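Local coordinates for type III secretion system effector protein ExoU (Pseudomonas fluorescens, PDB 4QMK), which probably acts as a patatin-like phospholipase toxin, delivered by type III secretion and brought to the plasma membrane through binding of phosphatidylinositol 4,5-bisphosphate, at residues V163-Q168 / F576-I581; P209-A214 / S234-A239; V383-N388 / A416-T421. All coordinates share one frame; numbering follows the deposited sequence.

Interaction 1: residues V163-Q168 / F576-I581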
loop_
_atom_site.group_PDB
_atom_site.type_symbol
_atom_site.label_atom_id
_atom_site.label_comp_id
_atom_site.label_asym_id
_atom_site.label_seq_id
_atom_site.Cartn_x
_atom_site.Cartn_y
_atom_site.Cartn_z
ATOM N N VAL A 163 -11.304 9.551 1.637
ATOM C CA VAL A 163 -9.980 9.018 1.799
ATOM C C VAL A 163 -9.326 9.886 2.889
ATOM O O VAL A 163 -9.892 10.888 3.385
ATOM C CB VAL A 163 -9.118 9.104 0.483
ATOM C CG1 VAL A 163 -9.810 8.408 -0.690
ATOM C CG2 VAL A 163 -8.747 10.560 0.124
ATOM N N GLY A 164 -8.096 9.529 3.199
ATOM C CA GLY A 164 -7.345 10.193 4.250
ATOM C C GLY A 164 -6.850 11.595 3.959
ATOM O O GLY A 164 -6.983 12.456 4.793
ATOM N N ASN A 165 -6.264 11.805 2.782
ATOM C CA ASN A 165 -5.641 13.088 2.389
ATOM C C ASN A 165 -5.279 13.015 0.915
ATOM O O ASN A 165 -5.008 11.954 0.387
ATOM C CB ASN A 165 -4.374 13.381 3.211
ATOM C CG ASN A 165 -3.731 14.781 2.882
ATOM O OD1 ASN A 165 -2.769 14.886 2.082
ATOM N ND2 ASN A 165 -4.224 15.822 3.529
ATOM N N ILE A 166 -5.318 14.132 0.236
ATOM C CA ILE A 166 -4.933 14.151 -1.162
ATOM C C ILE A 166 -3.499 13.635 -1.368
ATOM O O ILE A 166 -3.170 13.160 -2.432
ATOM C CB ILE A 166 -5.143 15.532 -1.765
ATOM C CG1 ILE A 166 -5.049 15.473 -3.256
ATOM C CG2 ILE A 166 -4.165 16.541 -1.240
ATOM C CD1 ILE A 166 -5.673 16.722 -3.829
ATOM N N SER A 167 -2.662 13.663 -0.340
ATOM C CA SER A 167 -1.380 12.960 -0.427
ATOM C C SER A 167 -1.496 11.506 -0.883
ATOM O O SER A 167 -0.624 10.984 -1.573
ATOM C CB SER A 167 -0.694 12.948 0.929
ATOM O OG SER A 167 -1.504 12.431 1.971
ATOM N N GLN A 168 -2.560 10.832 -0.498
ATOM C CA GLN A 168 -2.733 9.434 -0.889
ATOM C C GLN A 168 -2.908 9.249 -2.387
ATOM O O GLN A 168 -2.351 8.336 -2.992
ATOM C CB GLN A 168 -3.827 8.803 -0.050
ATOM C CG GLN A 168 -3.288 8.533 1.350
ATOM C CD GLN A 168 -4.337 8.367 2.401
ATOM O OE1 GLN A 168 -5.468 8.806 2.250
ATOM N NE2 GLN A 168 -3.955 7.769 3.494
ATOM N N PHE A 576 -12.178 15.729 9.548
ATOM C CA PHE A 576 -13.270 16.302 8.836
ATOM C C PHE A 576 -12.965 17.776 8.651
ATOM O O PHE A 576 -13.146 18.337 7.550
ATOM C CB PHE A 576 -14.565 16.089 9.606
ATOM C CG PHE A 576 -15.750 16.716 8.964
ATOM C CD1 PHE A 576 -16.348 16.132 7.876
ATOM C CD2 PHE A 576 -16.235 17.903 9.425
ATOM C CE1 PHE A 576 -17.406 16.750 7.227
ATOM C CE2 PHE A 576 -17.327 18.532 8.821
ATOM C CZ PHE A 576 -17.913 17.960 7.708
ATOM N N ILE A 577 -12.466 18.378 9.725
ATOM C CA ILE A 577 -12.053 19.766 9.727
ATOM C C ILE A 577 -11.035 20.053 8.685
ATOM O O ILE A 577 -11.177 20.935 7.899
ATOM C CB ILE A 577 -11.504 20.176 11.095
ATOM C CG1 ILE A 577 -12.697 20.327 12.075
ATOM C CG2 ILE A 577 -10.778 21.502 11.015
ATOM C CD1 ILE A 577 -12.340 20.532 13.539
ATOM N N ARG A 578 -10.020 19.245 8.649
ATOM C CA ARG A 578 -8.878 19.469 7.754
ATOM C C ARG A 578 -9.244 19.220 6.301
ATOM O O ARG A 578 -8.826 19.922 5.440
ATOM C CB ARG A 578 -7.784 18.476 8.179
ATOM C CG ARG A 578 -6.469 18.711 7.512
ATOM C CD ARG A 578 -5.906 17.456 6.904
ATOM N NE ARG A 578 -5.421 16.512 7.879
ATOM C CZ ARG A 578 -5.231 15.235 7.604
ATOM N NH1 ARG A 578 -5.458 14.776 6.391
ATOM N NH2 ARG A 578 -4.815 14.419 8.540
ATOM N N GLU A 579 -10.083 18.236 6.067
ATOM C CA GLU A 579 -10.359 17.724 4.747
ATOM C C GLU A 579 -11.677 18.236 4.104
ATOM O O GLU A 579 -11.844 18.205 2.910
ATOM C CB GLU A 579 -10.417 16.198 4.888
ATOM C CG GLU A 579 -9.842 15.385 3.748
ATOM C CD GLU A 579 -8.331 15.581 3.558
ATOM O OE1 GLU A 579 -7.916 15.668 2.374
ATOM O OE2 GLU A 579 -7.596 15.696 4.564
ATOM N N VAL A 580 -12.592 18.737 4.906
ATOM C CA VAL A 580 -13.844 19.214 4.394
ATOM C C VAL A 580 -14.091 20.696 4.720
ATOM O O VAL A 580 -14.420 21.505 3.833
ATOM C CB VAL A 580 -14.996 18.403 4.964
ATOM C CG1 VAL A 580 -16.300 18.963 4.438
ATOM C CG2 VAL A 580 -14.871 16.955 4.577
ATOM N N ILE A 581 -13.874 21.083 5.962
ATOM C CA ILE A 581 -14.096 22.460 6.310
ATOM C C ILE A 581 -13.050 23.410 5.777
ATOM O O ILE A 581 -13.400 24.414 5.121
ATOM C CB ILE A 581 -14.245 22.617 7.783
ATOM C CG1 ILE A 581 -15.555 21.940 8.213
ATOM C CG2 ILE A 581 -14.332 24.081 8.111
ATOM C CD1 ILE A 581 -15.740 21.888 9.711
HETATM O O HOH W 1 -6.238 17.087 1.097
#
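The capping box that starts helix 166-173, with Asn165 as N-cap, faces Arg578 and Glu579 of helix 555-585. The contact joins the patatin-like phospholipase region to the C-terminal region of the toxin. Asn165 CG is anti to the backbone N (chi1 -177°), and Asn165 OD1 accepts the capping bond from Ser167 N at 2.7 Å. In return Gln168 OE1 takes a weak bond from Asn165 N. The cap also leans on strand 254-260, where Val259 N donates to Asn165 OD1. Arg578 NH1 makes a salt bridge to Glu579 OE2 at 3.0 Å and a weak, bent bond to Gly164 O at 3.2 Å (N-H...O 122°). It thus bridges two acceptors, Gly164 O and Glu579 OE2, that lie 3.3 Å apart, and may ease their repulsion. Asn165 ND2 lies 3.3 Å from Arg578 NH1, but both are donors and do not bond. Their side chains cross at about a right angle, with planes 66° apart, and ND2 donates to Leu257 O instead. Glu579 OE1 comes within 3.4 Å of Asn165 CA, where the helix N terminus could stabilise its negative charge. A water links the two segments, accepting from Ile166 N at 3.2 Å and donating to Glu579 OE1.

Interaction 2: residues P209-A214 / S234-A239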
loop_
_atom_site.group_PDB
_atom_site.type_symbol
_atom_site.label_atom_id
_atom_site.label_comp_id
_atom_site.label_asym_id
_atom_site.label_seq_id
_atom_site.Cartn_x
_atom_site.Cartn_y
_atom_site.Cartn_z
ATOM N N PRO A 209 18.466 -4.598 15.983
ATOM C CA PRO A 209 17.190 -5.242 15.642
ATOM C C PRO A 209 17.093 -5.534 14.155
ATOM O O PRO A 209 17.589 -4.752 13.345
ATOM C CB PRO A 209 16.139 -4.206 16.045
ATOM C CG PRO A 209 16.805 -3.347 17.066
ATOM C CD PRO A 209 18.278 -3.349 16.747
ATOM N N PRO A 210 16.513 -6.683 13.798
ATOM C CA PRO A 210 16.366 -7.000 12.380
ATOM C C PRO A 210 15.708 -5.847 11.635
ATOM O O PRO A 210 16.028 -5.586 10.472
ATOM C CB PRO A 210 15.466 -8.231 12.397
ATOM C CG PRO A 210 15.783 -8.900 13.692
ATOM C CD PRO A 210 16.146 -7.819 14.667
ATOM N N GLU A 211 14.803 -5.164 12.327
ATOM C CA GLU A 211 14.109 -4.006 11.797
ATOM C C GLU A 211 15.037 -2.997 11.116
ATOM O O GLU A 211 14.785 -2.592 9.952
ATOM C CB GLU A 211 13.381 -3.306 12.952
ATOM C CG GLU A 211 11.860 -3.366 12.931
ATOM C CD GLU A 211 11.186 -2.755 14.171
ATOM O OE1 GLU A 211 11.876 -2.310 15.130
ATOM O OE2 GLU A 211 9.931 -2.712 14.179
ATOM N N VAL A 212 16.113 -2.613 11.826
ATOM C CA VAL A 212 17.003 -1.587 11.310
ATOM C C VAL A 212 17.962 -2.122 10.262
ATOM O O VAL A 212 18.175 -1.469 9.222
ATOM C CB VAL A 212 17.781 -0.798 12.399
ATOM C CG1 VAL A 212 16.921 -0.543 13.623
ATOM C CG2 VAL A 212 19.050 -1.491 12.780
ATOM N N THR A 213 18.504 -3.309 10.487
ATOM C CA THR A 213 19.461 -3.846 9.556
ATOM C C THR A 213 18.792 -3.990 8.170
ATOM O O THR A 213 19.411 -3.709 7.144
ATOM C CB THR A 213 20.103 -5.154 10.082
ATOM O OG1 THR A 213 19.082 -6.125 10.300
ATOM C CG2 THR A 213 20.830 -4.909 11.410
ATOM N N ALA A 214 17.512 -4.348 8.147
ATOM C CA ALA A 214 16.775 -4.467 6.870
ATOM C C ALA A 214 16.605 -3.113 6.173
ATOM O O ALA A 214 16.599 -3.047 4.943
ATOM C CB ALA A 214 15.419 -5.135 7.081
ATOM N N SER A 234 13.801 5.987 14.399
ATOM C CA SER A 234 13.768 6.923 15.556
ATOM C C SER A 234 13.600 6.203 16.904
ATOM O O SER A 234 14.070 6.684 17.925
ATOM C CB SER A 234 12.670 7.999 15.404
ATOM O OG SER A 234 11.352 7.470 15.600
ATOM N N ARG A 235 12.960 5.043 16.901
ATOM C CA ARG A 235 12.797 4.282 18.143
ATOM C C ARG A 235 14.129 3.799 18.712
ATOM O O ARG A 235 14.227 3.600 19.906
ATOM C CB ARG A 235 11.933 3.036 17.931
ATOM C CG ARG A 235 10.513 3.265 17.457
ATOM C CD ARG A 235 10.030 1.891 17.030
ATOM N NE ARG A 235 8.977 1.909 16.031
ATOM C CZ ARG A 235 8.750 0.912 15.172
ATOM N NH1 ARG A 235 9.523 -0.175 15.175
ATOM N NH2 ARG A 235 7.763 1.019 14.281
ATOM N N HIS A 236 15.118 3.566 17.857
ATOM C CA HIS A 236 16.391 2.995 18.291
ATOM C C HIS A 236 17.566 3.929 18.184
ATOM O O HIS A 236 18.634 3.621 18.710
ATOM C CB HIS A 236 16.711 1.716 17.476
ATOM C CG HIS A 236 15.572 0.736 17.422
ATOM N ND1 HIS A 236 15.347 -0.195 18.412
ATOM C CD2 HIS A 236 14.570 0.576 16.521
ATOM C CE1 HIS A 236 14.259 -0.888 18.122
ATOM N NE2 HIS A 236 13.767 -0.442 16.982
ATOM N N ILE A 237 17.390 5.025 17.437
ATOM C CA ILE A 237 18.453 6.004 17.169
ATOM C C ILE A 237 17.869 7.399 17.394
ATOM O O ILE A 237 17.124 7.918 16.548
ATOM C CB ILE A 237 18.982 5.896 15.725
ATOM C CG1 ILE A 237 19.340 4.448 15.419
ATOM C CG2 ILE A 237 20.201 6.787 15.528
ATOM C CD1 ILE A 237 19.811 4.204 14.006
ATOM N N PRO A 238 18.183 8.000 18.549
ATOM C CA PRO A 238 17.689 9.308 18.919
ATOM C C PRO A 238 18.000 10.427 17.934
ATOM O O PRO A 238 17.227 11.358 17.863
ATOM C CB PRO A 238 18.374 9.583 20.247
ATOM C CG PRO A 238 18.727 8.242 20.783
ATOM C CD PRO A 238 19.045 7.416 19.591
ATOM N N ALA A 239 19.089 10.344 17.168
ATOM C CA ALA A 239 19.417 11.397 16.218
ATOM C C ALA A 239 18.482 11.426 14.975
ATOM O O ALA A 239 18.366 12.452 14.328
ATOM C CB ALA A 239 20.864 11.273 15.764
#
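Glu211 OE2 accepts a hydrogen bond from Arg235 NH1 at 2.8 Å, part of a salt bridge. The oxygen lies in the guanidinium plane of Arg235. The donor, however, meets it from above the Glu211 carboxylate plane, 42° out of it. The carboxylate and guanidinium planes are 47° apart. The second oxygen, Glu211 OE1, accepts from His236 NE2 at 3.2 Å, with an N-H...O angle of 151°. This is a His-carboxylate hydrogen bond. One carboxylate thus serves two neighbouring residues. The Glu211 chain is extended beyond CG and crosses both partners at about a right angle.

The His236 ring is flanked on both faces. Pro209 CG makes a CH-pi contact on one side, 3.9 Å from the centroid of the His236 ring and offset toward the rim. Arg235 CB covers the opposite face. Val212 CG1 approaches His236 CD2 obliquely, at 3.9 Å.

This is helix-to-helix packing at the surface: the first turn of helix 210-221 meets the last, weakly bonded part of helix 227-236, within the patatin-like region. Glu231 makes a second, long and weak ion pair with Arg235 NH2. The nearby carboxylate would tend to favour a protonated His236, although the arginine beside it may partly offset this.

Interaction 3: residues V383-N388 / A416-T421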
loop_
_atom_site.group_PDB
_atom_site.type_symbol
_atom_site.label_atom_id
_atom_site.label_comp_id
_atom_site.label_asym_id
_atom_site.label_seq_id
_atom_site.Cartn_x
_atom_site.Cartn_y
_atom_site.Cartn_z
ATOM N N VAL A 383 9.352 31.197 17.255
ATOM C CA VAL A 383 10.501 32.094 17.195
ATOM C C VAL A 383 10.586 32.672 15.791
ATOM O O VAL A 383 10.469 31.947 14.777
ATOM C CB VAL A 383 11.822 31.376 17.619
ATOM C CG1 VAL A 383 12.223 30.320 16.634
ATOM C CG2 VAL A 383 12.942 32.363 17.814
ATOM N N THR A 384 10.822 33.974 15.727
ATOM C CA THR A 384 10.858 34.720 14.450
ATOM C C THR A 384 12.286 35.127 14.078
ATOM O O THR A 384 12.875 35.986 14.698
ATOM C CB THR A 384 9.958 35.968 14.539
ATOM O OG1 THR A 384 8.606 35.547 14.852
ATOM C CG2 THR A 384 9.954 36.717 13.252
ATOM N N LEU A 385 12.841 34.469 13.075
ATOM C CA LEU A 385 14.196 34.723 12.680
ATOM C C LEU A 385 14.237 36.084 11.988
ATOM O O LEU A 385 13.474 36.333 11.085
ATOM C CB LEU A 385 14.699 33.627 11.753
ATOM C CG LEU A 385 14.673 32.199 12.283
ATOM C CD1 LEU A 385 15.430 31.308 11.302
ATOM C CD2 LEU A 385 15.291 32.081 13.668
ATOM N N PRO A 386 15.120 36.972 12.440
ATOM C CA PRO A 386 15.211 38.299 11.848
ATOM C C PRO A 386 15.903 38.308 10.474
ATOM O O PRO A 386 16.876 37.594 10.262
ATOM C CB PRO A 386 16.067 39.059 12.858
ATOM C CG PRO A 386 16.977 38.017 13.398
ATOM C CD PRO A 386 16.145 36.762 13.474
ATOM N N LEU A 387 15.397 39.128 9.565
ATOM C CA LEU A 387 15.976 39.253 8.226
ATOM C C LEU A 387 16.639 40.599 7.983
ATOM O O LEU A 387 17.265 40.781 6.952
ATOM C CB LEU A 387 14.903 38.991 7.154
ATOM C CG LEU A 387 14.437 37.529 7.099
ATOM C CD1 LEU A 387 13.207 37.358 6.221
ATOM C CD2 LEU A 387 15.572 36.625 6.627
ATOM N N ASN A 388 16.529 41.517 8.943
ATOM C CA ASN A 388 17.039 42.877 8.792
ATOM C C ASN A 388 17.913 43.360 9.964
ATOM O O ASN A 388 17.502 43.285 11.135
ATOM C CB ASN A 388 15.865 43.842 8.640
ATOM C CG ASN A 388 16.322 45.268 8.428
ATOM O OD1 ASN A 388 17.274 45.535 7.682
ATOM N ND2 ASN A 388 15.667 46.186 9.079
ATOM N N ALA A 416 24.258 33.579 11.906
ATOM C CA ALA A 416 24.614 33.953 13.288
ATOM C C ALA A 416 23.485 34.778 13.978
ATOM O O ALA A 416 23.380 34.746 15.161
ATOM C CB ALA A 416 25.952 34.699 13.312
ATOM N N GLN A 417 22.676 35.513 13.219
ATOM C CA GLN A 417 21.544 36.245 13.776
ATOM C C GLN A 417 20.461 35.266 14.254
ATOM O O GLN A 417 19.855 35.437 15.317
ATOM C CB GLN A 417 20.933 37.123 12.717
ATOM C CG GLN A 417 21.802 38.278 12.320
ATOM C CD GLN A 417 21.503 39.494 13.144
ATOM O OE1 GLN A 417 22.280 39.877 14.028
ATOM N NE2 GLN A 417 20.342 40.100 12.884
ATOM N N ALA A 418 20.215 34.265 13.428
ATOM C CA ALA A 418 19.285 33.232 13.748
ATOM C C ALA A 418 19.725 32.479 15.005
ATOM O O ALA A 418 18.914 32.211 15.921
ATOM C CB ALA A 418 19.173 32.273 12.584
ATOM N N ARG A 419 21.018 32.157 15.052
ATOM C CA ARG A 419 21.588 31.403 16.165
ATOM C C ARG A 419 21.323 32.130 17.457
ATOM O O ARG A 419 20.858 31.524 18.452
ATOM C CB ARG A 419 23.076 31.213 15.958
ATOM C CG ARG A 419 23.799 30.444 17.050
ATOM C CD ARG A 419 25.308 30.479 16.827
ATOM N NE ARG A 419 26.022 29.528 17.673
ATOM C CZ ARG A 419 27.149 28.902 17.327
ATOM N NH1 ARG A 419 27.706 29.085 16.127
ATOM N NH2 ARG A 419 27.707 28.047 18.173
ATOM N N GLN A 420 21.599 33.425 17.447
ATOM C CA GLN A 420 21.368 34.227 18.620
ATOM C C GLN A 420 19.894 34.293 19.033
ATOM O O GLN A 420 19.597 34.184 20.205
ATOM C CB GLN A 420 21.856 35.628 18.398
ATOM C CG GLN A 420 23.342 35.751 18.396
ATOM C CD GLN A 420 23.769 37.181 18.227
ATOM O OE1 GLN A 420 22.978 38.047 17.788
ATOM N NE2 GLN A 420 25.028 37.450 18.566
ATOM N N THR A 421 18.997 34.463 18.064
ATOM C CA THR A 421 17.608 34.661 18.326
ATOM C C THR A 421 17.034 33.407 18.980
ATOM O O THR A 421 16.401 33.464 20.018
ATOM C CB THR A 421 16.863 34.998 17.023
ATOM O OG1 THR A 421 17.322 36.252 16.522
ATOM C CG2 THR A 421 15.380 35.140 17.261
HETATM O O HOH W 2 19.396 39.663 10.397
#
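Strand 383-385 and helix 416-421 run nearly antiparallel, with axes 162° apart in direction and 8.4 Å apart at closest approach. Leu385 and Ala418 sit opposite each other, their CA atoms 5.4 Å apart. The strand belongs to the mixed sheet of the patatin-like fold, paired with strand 332-337, and helix 408-431 packs against it.

Leu385 brings CD2 to Ala418 CB at 4.0 Å, and CD1 is almost as near to the same CB. The close approach of the two backbones here is consistent with the small side chain of Ala418. At the start of the segment, Val383 CG2 touches Thr421 CG2 at 3.7 Å. Thr421 CG2 is anti to its backbone N, which brings this methyl also toward Thr384 O. The hydroxyl branch meets the proline: Pro386 and Thr421 reach toward each other tip to tip, with Thr421 OG1 3.3 Å from Pro386 CD.

Thr421 OG1 donates back to Gln417 O at 2.9 Å. That carbonyl also accepts from Thr421 N, and the two donors come from opposite faces of its plane. Gln417 CB and NE2 lie near Pro386 CG. A water accepts from Gln417 NE2 at 2.7 Å and gives a weak bond to Pro386 O. Val422 of the same helix extends the apolar surface over Val383 and Leu385.

The contact is therefore mainly van der Waals packing; the threonine hydroxyl is bonded within its own helix, and the polar link through water is weak on the strand side.

In the fold
Following the chain from the N terminus, interaction 1 opens first, at 163-168. Interaction 2 then closes a short loop of helices between 209-214 and 234-239, both in the patatin-like region. Interaction 3 opens later, at 383-388, and closes at 416-421, laying helix 408-431 against a strand of the mixed sheet. Only at 576-581 does interaction 1 close, so it encloses both of the others, which follow one another in series. None of the loops cross. The contacts stand well apart, with centres 31 to 35 Å from one another. Interactions 2 and 3 are local, whereas interaction 1 ties the C-terminal region back to the phospholipase region.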